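Local coordinates for unknown protein (Galdieria sulphuraria, PDB 2NYI) that is of unknown function but carries tandem ACT domains, a fold that in many proteins binds small regulatory ligands such as amino acids, at the interface of chains A and B. Sequence-based numbering; all coordinates share one arbitrary frame. Chains: chain A/B, unknown protein.

Contact 1: the interface of chains A and B. Residues chain A 11, 41, 44-46; chain B 7-9, 48, 75, 77.
A:Asp44, at the start of strand 44-53 in an ACT domain, reaches across to B:Arg77 on strand 73-78, and beside this pair B:Ile48 packs against the turn end of the same chain A hairpin. The two chains meet here through the faces of their ACT-domain sheets. The charged pair is a salt bridge with a short hydrogen bond: B:Arg77 NH1 lies 2.5 Å from A:Asp44 OD1 and approaches on the syn lone pair of that carboxylate oxygen. The oxygen sits 17° out of the guanidinium plane, and carboxylate and guanidinium are turned 44° from each other, so the match is not a flat two-pronged one; NH2 adds a weak, bent bond to the same OD1. B:Val7 CG1 lies over the centre of the B:Arg77 guanidinium, 3.8 Å above its plane, and backs the group within its own chain.

The tight part is centred on B:Ile48. Its CG1 stands anti to the carbonyl carbon (chi1 -57°), which leaves CG2 anti to the backbone N and aimed at chain A. B:Ile48 CG2 lies 3.4 Å from the backbone carbonyl O of A:Leu41 and also touches A:Leu41 CB and A:Asp44 CB. The other branch runs over the backbone of strand 44-53, with B:Ile48 CD1 3.9 Å from A:Ala46 CB. B:Val7 CG2 fills in beside the carboxylate.

Water occupies the looser side, though B:Ser9 CB still lies against A:Asp44 OD2 there. A:Asp44 OD2, the oxygen that B:Arg77 does not bond, meets water 1 at 2.7 Å, and this water also joins the backbone O of B:Val7 and the hydroxyl OG of B:Ser75. The carboxylate is thus gripped at both oxygens, and the neighbouring guanidinium would probably favour its charged form. A second water links the backbone O of A:Phe45 to B:Ser9 OG, the latter at 3.0 Å from water 2.

Contact 2: the interface of chains A and B. Residues chain A 7, 35-37, 48-50; chain B 41-42.
The end of strand 32-41 and the turn that follows it in the chain B ACT domain press onto the sheet of chain A, where strands 4-13, 32-41 and 44-53 receive them. B:Leu41 enters side chain first. Its CG stands anti to the backbone N (chi1 -173°), which sends both methyls toward the chain A strands. B:Leu41 CD2 goes deepest, coming 3.8 Å from A:Ser36 CA and 3.6 Å from the backbone O of A:Ile48, while the hydroxyl OG of A:Ser35 lies close to both methyls.

A:Ile48 and A:Leu50 flank the leucine. A:Ile48 runs past it in the opposite direction, its CG2 methyl 3.8 Å from B:Leu41 CB, whereas A:Leu50 crosses it at a slant, with CD1 4.0 Å from B:Leu41 CG. An alanine at B:Leu41 would probably open a gap between A:Leu50 and A:Ser36, leaving A:Leu50 CD1 and the A:Ser35 hydroxyl without the branched end that packs on them.

No polar bond spans this patch, so it is held by apolar packing and shape. B:Gly42 continues the contact along the turn with a positive phi (61°), a conformation that glycine adopts readily. Its CA rests against A:Leu50 CD2, and B:Gly42 O faces A:Val7 CG2 at 3.3 Å.

Contact 1: the interface of chains A and B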
# COMPACT_ATOMS: atom_id res chain seq x y z
N ALA A 11 9.63 5.29 3.17
CA ALA A 11 9.06 4.71 4.38
C ALA A 11 9.50 5.50 5.60
O ALA A 11 10.64 5.99 5.68
CB ALA A 11 9.52 3.24 4.51
N LEU A 41 -0.45 2.30 8.08
CA LEU A 41 -0.99 1.39 9.09
C LEU A 41 -0.17 1.47 10.37
O LEU A 41 1.06 1.55 10.32
CB LEU A 41 -0.98 -0.05 8.56
CG LEU A 41 -1.59 -1.15 9.47
CD1 LEU A 41 -3.11 -1.02 9.52
CD2 LEU A 41 -1.20 -2.55 9.03
N ASP A 44 2.86 3.80 10.81
CA ASP A 44 3.87 3.80 9.76
C ASP A 44 3.25 4.22 8.41
O ASP A 44 2.05 4.04 8.16
CB ASP A 44 4.51 2.39 9.59
CG ASP A 44 5.68 2.13 10.53
OD1 ASP A 44 6.05 3.01 11.36
OD2 ASP A 44 6.25 1.02 10.44
N PHE A 45 4.13 4.72 7.56
CA PHE A 45 3.81 5.20 6.22
C PHE A 45 4.74 4.48 5.22
O PHE A 45 5.94 4.36 5.45
CB PHE A 45 4.02 6.75 6.15
CG PHE A 45 3.96 7.31 4.75
CD1 PHE A 45 2.83 8.00 4.31
CD2 PHE A 45 5.04 7.16 3.88
CE1 PHE A 45 2.77 8.52 3.00
CE2 PHE A 45 4.99 7.67 2.56
CZ PHE A 45 3.85 8.34 2.14
N ALA A 46 4.18 4.03 4.10
CA ALA A 46 5.02 3.50 3.01
C ALA A 46 4.37 3.94 1.68
O ALA A 46 3.12 3.95 1.55
CB ALA A 46 5.13 1.96 3.10
N VAL B 7 4.46 -2.53 15.13
CA VAL B 7 4.30 -2.16 13.73
C VAL B 7 5.62 -2.45 13.02
O VAL B 7 6.71 -2.08 13.51
CB VAL B 7 3.74 -0.71 13.54
CG1 VAL B 7 4.72 0.35 14.04
CG2 VAL B 7 3.39 -0.46 12.07
N VAL B 8 5.51 -3.16 11.91
CA VAL B 8 6.67 -3.66 11.18
C VAL B 8 6.56 -3.13 9.75
O VAL B 8 5.51 -3.22 9.14
CB VAL B 8 6.69 -5.22 11.16
CG1 VAL B 8 7.78 -5.74 10.24
CG2 VAL B 8 6.91 -5.75 12.59
N SER B 9 7.65 -2.58 9.25
CA SER B 9 7.73 -2.08 7.89
C SER B 9 8.80 -2.88 7.12
O SER B 9 9.89 -3.11 7.62
CB SER B 9 8.09 -0.59 7.93
OG SER B 9 8.56 -0.13 6.69
N ILE B 48 3.37 -2.90 5.37
CA ILE B 48 3.35 -2.53 6.79
C ILE B 48 2.45 -3.57 7.46
O ILE B 48 1.40 -3.93 6.94
CB ILE B 48 2.76 -1.14 7.00
CG1 ILE B 48 3.56 -0.09 6.17
CG2 ILE B 48 2.74 -0.76 8.54
CD1 ILE B 48 2.90 1.30 6.20
N SER B 75 11.99 -2.55 9.68
CA SER B 75 11.95 -1.87 10.99
C SER B 75 10.80 -2.40 11.82
O SER B 75 9.74 -2.74 11.29
CB SER B 75 11.82 -0.35 10.82
OG SER B 75 10.54 -0.02 10.29
N ARG B 77 8.82 -1.62 15.70
CA ARG B 77 8.67 -0.93 16.99
C ARG B 77 7.31 -1.15 17.64
O ARG B 77 6.34 -1.51 17.00
CB ARG B 77 8.91 0.56 16.85
CG ARG B 77 7.83 1.29 16.10
CD ARG B 77 8.11 2.80 16.17
NE ARG B 77 7.00 3.58 15.62
CZ ARG B 77 6.73 3.68 14.33
NH1 ARG B 77 7.51 3.05 13.45
NH2 ARG B 77 5.69 4.40 13.91
O HOH W 1 8.22 -0.04 11.99
O HOH W 2 6.95 2.35 6.96

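Contact 2: the interface of chains A and B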
# COMPACT_ATOMS: atom_id res chain seq x y z
N VAL A 7 11.82 4.53 -10.07
CA VAL A 7 10.99 3.95 -9.02
C VAL A 7 11.55 4.45 -7.70
O VAL A 7 12.74 4.31 -7.41
CB VAL A 7 10.99 2.40 -9.03
CG1 VAL A 7 9.86 1.87 -8.14
CG2 VAL A 7 10.82 1.89 -10.47
N SER A 35 2.63 7.15 -11.52
CA SER A 35 1.70 6.33 -10.72
C SER A 35 2.24 6.21 -9.32
O SER A 35 3.42 6.44 -9.10
CB SER A 35 1.51 4.95 -11.35
OG SER A 35 2.77 4.32 -11.50
N SER A 36 1.36 5.86 -8.38
CA SER A 36 1.75 5.75 -6.98
C SER A 36 0.82 4.81 -6.23
O SER A 36 -0.38 4.68 -6.54
CB SER A 36 1.81 7.12 -6.31
OG SER A 36 0.52 7.72 -6.32
N ARG A 37 1.38 4.18 -5.20
CA ARG A 37 0.58 3.38 -4.30
C ARG A 37 1.09 3.68 -2.90
O ARG A 37 2.28 3.58 -2.65
CB ARG A 37 0.76 1.90 -4.61
CG ARG A 37 0.14 1.54 -5.98
CD ARG A 37 0.11 0.07 -6.26
NE ARG A 37 -0.75 -0.21 -7.41
CZ ARG A 37 -0.99 -1.43 -7.89
NH1 ARG A 37 -0.42 -2.50 -7.36
NH2 ARG A 37 -1.80 -1.57 -8.93
N ILE A 48 5.25 3.81 -2.82
CA ILE A 48 6.07 3.55 -3.99
C ILE A 48 5.50 4.43 -5.11
O ILE A 48 4.28 4.53 -5.28
CB ILE A 48 6.06 2.08 -4.40
CG1 ILE A 48 6.49 1.20 -3.20
CG2 ILE A 48 7.05 1.84 -5.58
CD1 ILE A 48 6.22 -0.28 -3.41
N VAL A 49 6.41 5.10 -5.83
CA VAL A 49 6.01 6.03 -6.88
C VAL A 49 6.88 5.80 -8.13
O VAL A 49 8.09 5.61 -8.01
CB VAL A 49 6.20 7.49 -6.40
CG1 VAL A 49 5.65 8.48 -7.43
CG2 VAL A 49 5.52 7.72 -5.02
N LEU A 50 6.23 5.80 -9.30
CA LEU A 50 6.92 5.88 -10.59
C LEU A 50 6.97 7.36 -10.96
O LEU A 50 5.93 8.04 -11.05
CB LEU A 50 6.22 5.04 -11.68
CG LEU A 50 6.27 3.51 -11.44
CD1 LEU A 50 5.36 2.75 -12.39
CD2 LEU A 50 7.70 3.02 -11.59
N LEU B 41 4.84 -1.86 -6.88
CA LEU B 41 4.84 -1.02 -8.09
C LEU B 41 6.23 -0.89 -8.66
O LEU B 41 7.19 -0.73 -7.91
CB LEU B 41 4.28 0.38 -7.77
CG LEU B 41 4.05 1.35 -8.93
CD1 LEU B 41 2.98 0.77 -9.89
CD2 LEU B 41 3.66 2.74 -8.39
N GLY B 42 6.34 -0.99 -9.98
CA GLY B 42 7.59 -0.74 -10.70
C GLY B 42 8.74 -1.65 -10.33
O GLY B 42 9.90 -1.31 -10.59

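The C-alpha centres of contact 1 and contact 2 are about 17 Å apart in one two-fold symmetric interface. Both draw on strands 4-13, 32-41 and 44-53, and residues 7, 41 and 48 take part in each with the chains exchanged: B:Ile48 meets A:Leu41 in contact 1, and A:Ile48 meets B:Leu41 in contact 2. The two patches therefore show overlapping portions of one repeated arrangement, contact 1 combining an apolar cluster with a salt bridge and bridging waters, contact 2 being held without polar bonds. Such mutual use of the same sheet residues suggests a dimer, although the structure alone does not show the state in solution.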